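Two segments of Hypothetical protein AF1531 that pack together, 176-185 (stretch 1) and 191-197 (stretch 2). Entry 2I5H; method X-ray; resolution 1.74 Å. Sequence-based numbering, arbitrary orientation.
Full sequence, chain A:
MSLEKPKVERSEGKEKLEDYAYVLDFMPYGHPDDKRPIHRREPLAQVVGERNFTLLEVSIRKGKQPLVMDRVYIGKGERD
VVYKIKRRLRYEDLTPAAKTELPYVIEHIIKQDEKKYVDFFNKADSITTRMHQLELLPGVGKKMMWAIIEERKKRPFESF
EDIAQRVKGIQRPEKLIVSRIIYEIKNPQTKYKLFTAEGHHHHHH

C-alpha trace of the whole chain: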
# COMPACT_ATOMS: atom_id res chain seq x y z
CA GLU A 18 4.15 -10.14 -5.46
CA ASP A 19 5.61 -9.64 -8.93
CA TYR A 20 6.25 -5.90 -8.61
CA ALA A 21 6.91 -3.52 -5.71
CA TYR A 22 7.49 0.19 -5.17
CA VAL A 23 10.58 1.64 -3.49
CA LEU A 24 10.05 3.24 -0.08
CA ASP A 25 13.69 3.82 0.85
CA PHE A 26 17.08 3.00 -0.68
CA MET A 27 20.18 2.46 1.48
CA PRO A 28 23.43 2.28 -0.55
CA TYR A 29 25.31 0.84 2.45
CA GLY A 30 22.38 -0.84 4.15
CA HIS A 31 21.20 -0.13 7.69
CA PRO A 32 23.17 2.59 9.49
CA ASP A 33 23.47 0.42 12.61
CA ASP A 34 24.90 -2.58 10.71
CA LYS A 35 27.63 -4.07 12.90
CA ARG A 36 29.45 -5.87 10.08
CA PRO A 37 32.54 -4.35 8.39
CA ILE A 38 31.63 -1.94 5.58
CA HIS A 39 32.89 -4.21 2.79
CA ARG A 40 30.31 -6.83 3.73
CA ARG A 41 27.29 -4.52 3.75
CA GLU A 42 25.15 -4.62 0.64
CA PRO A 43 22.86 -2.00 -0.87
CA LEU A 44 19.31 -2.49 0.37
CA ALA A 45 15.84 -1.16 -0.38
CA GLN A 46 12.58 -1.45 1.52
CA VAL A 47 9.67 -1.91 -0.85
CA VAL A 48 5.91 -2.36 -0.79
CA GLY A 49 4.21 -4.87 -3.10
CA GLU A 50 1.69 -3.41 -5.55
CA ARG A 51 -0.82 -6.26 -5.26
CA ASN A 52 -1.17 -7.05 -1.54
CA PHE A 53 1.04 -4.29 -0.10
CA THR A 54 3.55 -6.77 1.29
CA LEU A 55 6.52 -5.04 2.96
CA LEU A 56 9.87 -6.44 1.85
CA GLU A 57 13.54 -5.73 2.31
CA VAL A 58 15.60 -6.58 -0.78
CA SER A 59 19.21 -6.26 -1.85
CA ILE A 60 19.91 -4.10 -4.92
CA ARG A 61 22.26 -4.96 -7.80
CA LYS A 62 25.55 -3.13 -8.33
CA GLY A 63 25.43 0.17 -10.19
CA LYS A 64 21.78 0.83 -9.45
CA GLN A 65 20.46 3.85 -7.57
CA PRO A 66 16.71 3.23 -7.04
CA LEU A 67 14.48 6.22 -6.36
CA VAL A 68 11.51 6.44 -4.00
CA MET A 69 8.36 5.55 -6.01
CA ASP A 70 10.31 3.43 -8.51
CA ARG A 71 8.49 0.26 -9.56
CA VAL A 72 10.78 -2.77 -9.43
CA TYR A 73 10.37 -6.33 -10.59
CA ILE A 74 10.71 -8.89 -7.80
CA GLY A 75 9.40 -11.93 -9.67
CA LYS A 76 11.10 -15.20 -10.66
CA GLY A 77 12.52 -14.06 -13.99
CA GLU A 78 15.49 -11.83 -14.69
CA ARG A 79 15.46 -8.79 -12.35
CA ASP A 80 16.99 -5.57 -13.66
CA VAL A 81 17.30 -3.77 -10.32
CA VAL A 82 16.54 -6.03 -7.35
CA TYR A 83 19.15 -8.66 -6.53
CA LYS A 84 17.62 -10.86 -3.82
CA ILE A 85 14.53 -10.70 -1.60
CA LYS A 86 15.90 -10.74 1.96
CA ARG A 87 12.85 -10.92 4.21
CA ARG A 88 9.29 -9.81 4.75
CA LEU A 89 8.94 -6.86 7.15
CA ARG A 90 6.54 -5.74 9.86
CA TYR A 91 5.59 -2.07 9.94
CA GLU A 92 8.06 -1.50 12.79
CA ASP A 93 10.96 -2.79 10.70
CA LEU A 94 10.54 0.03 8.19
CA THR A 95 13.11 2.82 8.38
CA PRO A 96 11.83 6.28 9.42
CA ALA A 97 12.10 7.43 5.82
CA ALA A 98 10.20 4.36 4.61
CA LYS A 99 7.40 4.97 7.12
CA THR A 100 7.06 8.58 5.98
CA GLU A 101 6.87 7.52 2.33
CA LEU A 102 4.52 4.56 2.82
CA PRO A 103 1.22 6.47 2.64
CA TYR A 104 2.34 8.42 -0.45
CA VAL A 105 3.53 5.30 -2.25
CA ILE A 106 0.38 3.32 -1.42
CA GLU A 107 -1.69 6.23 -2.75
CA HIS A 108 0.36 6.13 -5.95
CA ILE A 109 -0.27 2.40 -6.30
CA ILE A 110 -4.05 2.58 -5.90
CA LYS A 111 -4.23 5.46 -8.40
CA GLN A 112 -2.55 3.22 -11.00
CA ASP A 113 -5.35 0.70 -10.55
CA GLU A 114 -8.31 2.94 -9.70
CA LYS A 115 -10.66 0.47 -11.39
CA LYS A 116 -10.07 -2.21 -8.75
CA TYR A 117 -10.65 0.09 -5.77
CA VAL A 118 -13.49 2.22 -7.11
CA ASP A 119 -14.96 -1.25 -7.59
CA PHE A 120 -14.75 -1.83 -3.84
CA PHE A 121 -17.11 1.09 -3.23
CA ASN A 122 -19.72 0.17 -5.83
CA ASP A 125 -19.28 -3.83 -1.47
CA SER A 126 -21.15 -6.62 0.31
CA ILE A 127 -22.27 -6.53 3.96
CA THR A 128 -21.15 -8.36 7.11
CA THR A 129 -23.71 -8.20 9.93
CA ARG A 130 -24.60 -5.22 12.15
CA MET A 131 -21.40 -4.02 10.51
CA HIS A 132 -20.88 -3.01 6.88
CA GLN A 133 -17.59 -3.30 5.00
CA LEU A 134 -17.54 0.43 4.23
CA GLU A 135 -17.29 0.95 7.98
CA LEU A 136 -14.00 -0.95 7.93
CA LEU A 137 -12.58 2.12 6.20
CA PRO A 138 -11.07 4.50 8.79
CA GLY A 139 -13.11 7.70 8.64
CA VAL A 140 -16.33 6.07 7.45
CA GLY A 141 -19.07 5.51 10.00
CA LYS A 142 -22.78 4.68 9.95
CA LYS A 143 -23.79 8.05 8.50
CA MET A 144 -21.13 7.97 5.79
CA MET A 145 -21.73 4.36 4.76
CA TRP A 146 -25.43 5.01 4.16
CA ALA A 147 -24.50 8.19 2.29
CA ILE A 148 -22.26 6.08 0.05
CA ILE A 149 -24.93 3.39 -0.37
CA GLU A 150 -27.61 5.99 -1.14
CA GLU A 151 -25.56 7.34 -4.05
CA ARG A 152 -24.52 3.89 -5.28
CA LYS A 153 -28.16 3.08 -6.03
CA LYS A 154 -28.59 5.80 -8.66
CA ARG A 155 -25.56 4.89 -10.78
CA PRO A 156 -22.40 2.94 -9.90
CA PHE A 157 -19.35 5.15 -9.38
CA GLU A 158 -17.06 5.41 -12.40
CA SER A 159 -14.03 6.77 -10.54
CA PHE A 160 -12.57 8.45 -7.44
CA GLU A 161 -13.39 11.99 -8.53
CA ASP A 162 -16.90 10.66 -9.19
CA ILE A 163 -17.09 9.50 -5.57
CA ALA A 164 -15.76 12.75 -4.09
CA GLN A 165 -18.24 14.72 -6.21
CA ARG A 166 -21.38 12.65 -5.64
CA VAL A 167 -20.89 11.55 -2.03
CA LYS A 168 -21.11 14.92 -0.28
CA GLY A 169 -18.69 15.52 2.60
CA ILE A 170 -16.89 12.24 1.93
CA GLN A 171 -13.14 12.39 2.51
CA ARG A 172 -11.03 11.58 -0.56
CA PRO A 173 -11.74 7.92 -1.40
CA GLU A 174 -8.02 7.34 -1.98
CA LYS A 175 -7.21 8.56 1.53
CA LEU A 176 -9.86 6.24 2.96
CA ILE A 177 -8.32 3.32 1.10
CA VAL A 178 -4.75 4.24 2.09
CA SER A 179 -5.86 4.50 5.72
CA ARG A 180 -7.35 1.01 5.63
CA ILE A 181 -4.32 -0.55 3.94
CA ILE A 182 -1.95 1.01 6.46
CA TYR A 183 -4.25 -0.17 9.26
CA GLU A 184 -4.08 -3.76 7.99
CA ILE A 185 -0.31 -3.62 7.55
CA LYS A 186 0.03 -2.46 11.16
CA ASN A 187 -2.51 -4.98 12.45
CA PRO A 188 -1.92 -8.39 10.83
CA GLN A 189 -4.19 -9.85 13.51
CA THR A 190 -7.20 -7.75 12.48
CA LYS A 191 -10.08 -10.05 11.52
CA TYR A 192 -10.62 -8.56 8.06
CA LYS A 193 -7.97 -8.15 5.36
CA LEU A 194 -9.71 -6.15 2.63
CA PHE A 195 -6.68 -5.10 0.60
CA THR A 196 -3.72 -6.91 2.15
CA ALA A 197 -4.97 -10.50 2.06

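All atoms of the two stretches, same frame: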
# COMPACT_ATOMS: atom_id res chain seq x y z
N LEU A 176 -9.14 7.24 2.18
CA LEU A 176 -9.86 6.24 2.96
C LEU A 176 -9.22 4.88 2.72
O LEU A 176 -9.00 4.11 3.66
CB LEU A 176 -11.33 6.20 2.55
CG LEU A 176 -12.17 7.44 2.80
CD1 LEU A 176 -13.55 7.23 2.19
CD2 LEU A 176 -12.28 7.72 4.30
N ILE A 177 -8.93 4.59 1.46
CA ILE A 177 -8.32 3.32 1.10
C ILE A 177 -6.92 3.20 1.70
O ILE A 177 -6.58 2.18 2.30
CB ILE A 177 -8.22 3.15 -0.43
CG1 ILE A 177 -9.62 3.11 -1.05
CG2 ILE A 177 -7.46 1.88 -0.77
CD1 ILE A 177 -10.47 1.96 -0.57
N VAL A 178 -6.11 4.25 1.55
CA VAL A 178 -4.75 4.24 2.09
C VAL A 178 -4.78 4.00 3.59
O VAL A 178 -3.98 3.23 4.12
CB VAL A 178 -4.02 5.58 1.80
CG1 VAL A 178 -2.68 5.60 2.52
CG2 VAL A 178 -3.83 5.74 0.31
N SER A 179 -5.72 4.65 4.28
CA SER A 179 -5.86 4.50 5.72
C SER A 179 -6.15 3.06 6.11
O SER A 179 -5.60 2.55 7.08
CB SER A 179 -6.99 5.39 6.26
OG SER A 179 -6.61 6.75 6.26
N ARG A 180 -7.01 2.40 5.34
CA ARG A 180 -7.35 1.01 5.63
C ARG A 180 -6.16 0.09 5.38
O ARG A 180 -5.85 -0.77 6.20
CB ARG A 180 -8.55 0.55 4.78
CG ARG A 180 -8.94 -0.91 5.01
CD ARG A 180 -9.31 -1.17 6.47
NE ARG A 180 -9.46 -2.60 6.76
CZ ARG A 180 -9.82 -3.10 7.93
NH1 ARG A 180 -10.07 -2.29 8.95
NH2 ARG A 180 -9.91 -4.41 8.10
N ILE A 181 -5.48 0.28 4.25
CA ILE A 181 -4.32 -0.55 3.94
C ILE A 181 -3.26 -0.42 5.03
O ILE A 181 -2.74 -1.42 5.52
CB ILE A 181 -3.72 -0.16 2.57
CG1 ILE A 181 -4.73 -0.51 1.46
CG2 ILE A 181 -2.41 -0.91 2.34
CD1 ILE A 181 -4.34 -0.02 0.08
N ILE A 182 -2.94 0.80 5.42
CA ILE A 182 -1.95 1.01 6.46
C ILE A 182 -2.42 0.36 7.76
O ILE A 182 -1.62 -0.23 8.49
CB ILE A 182 -1.70 2.52 6.68
CG1 ILE A 182 -0.89 3.06 5.50
CG2 ILE A 182 -0.98 2.75 8.00
CD1 ILE A 182 -0.57 4.54 5.57
N TYR A 183 -3.72 0.44 8.04
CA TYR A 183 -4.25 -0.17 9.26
C TYR A 183 -4.00 -1.68 9.25
O TYR A 183 -3.57 -2.25 10.25
CB TYR A 183 -5.75 0.09 9.39
CG TYR A 183 -6.34 -0.55 10.62
CD1 TYR A 183 -6.17 0.03 11.88
CD2 TYR A 183 -7.04 -1.75 10.54
CE1 TYR A 183 -6.67 -0.58 13.03
CE2 TYR A 183 -7.55 -2.37 11.68
CZ TYR A 183 -7.36 -1.78 12.92
OH TYR A 183 -7.86 -2.39 14.05
N GLU A 184 -4.27 -2.32 8.12
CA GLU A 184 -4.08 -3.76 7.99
C GLU A 184 -2.61 -4.14 8.10
O GLU A 184 -2.27 -5.14 8.74
CB GLU A 184 -4.68 -4.24 6.67
CG GLU A 184 -6.21 -4.16 6.64
CD GLU A 184 -6.83 -4.59 5.32
OE1 GLU A 184 -6.12 -5.20 4.49
OE2 GLU A 184 -8.03 -4.33 5.11
N ILE A 185 -1.74 -3.35 7.49
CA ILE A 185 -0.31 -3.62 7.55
C ILE A 185 0.18 -3.56 9.00
O ILE A 185 1.01 -4.37 9.42
CB ILE A 185 0.48 -2.59 6.71
CG1 ILE A 185 0.18 -2.82 5.23
CG2 ILE A 185 1.97 -2.70 7.02
CD1 ILE A 185 0.88 -1.85 4.30
N LYS A 191 -9.26 -9.00 12.10
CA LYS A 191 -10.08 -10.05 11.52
C LYS A 191 -10.33 -9.95 10.02
O LYS A 191 -10.49 -10.97 9.35
CB LYS A 191 -11.43 -10.15 12.24
CG LYS A 191 -12.36 -11.20 11.65
CD LYS A 191 -13.57 -11.45 12.53
CE LYS A 191 -14.48 -12.50 11.90
NZ LYS A 191 -13.76 -13.77 11.60
N TYR A 192 -10.37 -8.73 9.49
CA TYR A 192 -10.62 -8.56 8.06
C TYR A 192 -9.46 -7.94 7.28
O TYR A 192 -8.96 -6.88 7.63
CB TYR A 192 -11.88 -7.72 7.87
CG TYR A 192 -13.14 -8.39 8.36
CD1 TYR A 192 -13.64 -9.53 7.74
CD2 TYR A 192 -13.83 -7.90 9.48
CE1 TYR A 192 -14.79 -10.17 8.20
CE2 TYR A 192 -14.98 -8.53 9.95
CZ TYR A 192 -15.45 -9.66 9.31
OH TYR A 192 -16.57 -10.30 9.78
N LYS A 193 -9.05 -8.62 6.22
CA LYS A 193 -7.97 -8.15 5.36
C LYS A 193 -8.59 -7.82 4.00
O LYS A 193 -8.61 -8.66 3.10
CB LYS A 193 -6.89 -9.22 5.19
CG LYS A 193 -6.20 -9.65 6.49
CD LYS A 193 -5.55 -8.48 7.21
CE LYS A 193 -4.66 -8.96 8.34
NZ LYS A 193 -5.37 -9.87 9.28
N LEU A 194 -9.07 -6.59 3.86
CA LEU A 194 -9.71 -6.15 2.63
C LEU A 194 -8.78 -5.97 1.44
O LEU A 194 -9.10 -6.37 0.32
CB LEU A 194 -10.46 -4.84 2.87
CG LEU A 194 -11.57 -4.84 3.91
CD1 LEU A 194 -12.12 -3.44 4.07
CD2 LEU A 194 -12.67 -5.81 3.48
N PHE A 195 -7.62 -5.36 1.68
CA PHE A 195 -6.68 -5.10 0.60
C PHE A 195 -5.30 -5.71 0.76
O PHE A 195 -4.48 -5.64 -0.16
CB PHE A 195 -6.52 -3.59 0.43
CG PHE A 195 -7.82 -2.85 0.39
CD1 PHE A 195 -8.75 -3.09 -0.63
CD2 PHE A 195 -8.14 -1.92 1.38
CE1 PHE A 195 -9.97 -2.41 -0.66
CE2 PHE A 195 -9.35 -1.24 1.36
CZ PHE A 195 -10.27 -1.48 0.34
N THR A 196 -5.03 -6.32 1.91
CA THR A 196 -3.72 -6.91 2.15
C THR A 196 -3.73 -8.43 2.31
O THR A 196 -2.75 -9.02 2.75
CB THR A 196 -3.05 -6.30 3.40
OG1 THR A 196 -3.84 -6.61 4.55
CG2 THR A 196 -2.93 -4.79 3.26
N ALA A 197 -4.85 -9.06 1.94
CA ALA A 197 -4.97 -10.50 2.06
C ALA A 197 -3.96 -11.20 1.15
O ALA A 197 -3.41 -10.53 0.26
CB ALA A 197 -6.39 -10.94 1.69
O HOH W 1 -10.84 -5.89 10.68

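What holds the irregular segment 191-197 against the helix? The carboxylate of Glu 184 does most of the polar work, because its two oxygens reach a run of backbone amides that no strand or helix pairing has claimed within the segment. OE2 of Glu 184 accepts a hydrogen bond from N of Leu 194 at 2.8 Å. OE1 of Glu 184 takes one from N of Phe 195 at 3.2 Å, a short one from the hydroxyl OG1 of Thr 196 at 2.7 Å, and a weak one from N of Thr 196 at 3.0 Å. Three successive amides and a hydroxyl thus converge on one acidic group, whose negative charge suits it to accept so many donors.

How is a charged carboxylate accommodated in a buried position? Arg 180, one helical turn earlier, supplies the opposite charge: its NE lies 2.8 Å from OE2 of Glu 184 in a hydrogen-bonded salt bridge. The same guanidinium also reaches across to the other segment, where NH2 of Arg 180 makes a weak hydrogen bond, 2.7 Å long, to O of Tyr 192, which sits at the edge of the group near its plane. A water bridges this corner, accepting from NH2 of Arg 180 and from N of Tyr 192, each at 3.1 Å.

Which side chains pack beside this polar cluster? Phe 195 points toward the helix and places its ring against Ile 177, Arg 180 and Ile 181, with the Glu 184 carboxylate also nearby. CZ of Phe 195 lies 3.6 Å from CD1 of Ile 177, and CD2 of Phe 195 lies 3.7 Å from CG1 of Ile 181, both apolar contacts. Between these isoleucines in sequence, Arg 180 contributes the aliphatic part of its side chain, with CG 3.7 Å from CE2 of Phe 195. Its charged end can thus bond to polar atoms while its methylene packs on the ring.

How do the backbones run, and where does the contact fade? The helix is continuous through 176-185, with its i to i+4 hydrogen bonds intact, and residues on successive turns, Ile 177, then Arg 180 and Ile 181, then Glu 184, meet the other segment. The CA atoms of Ile 181 and Phe 195 are 6.1 Å apart, those of Glu 184 and Lys 193 6.4 Å. Beyond Phe 195, the methyl CG2 of Thr 196 lies 4.0 Å from CG2 of Ile 181, adding an apolar touch to its hydroxyl bond. In all, 462 Å² is buried.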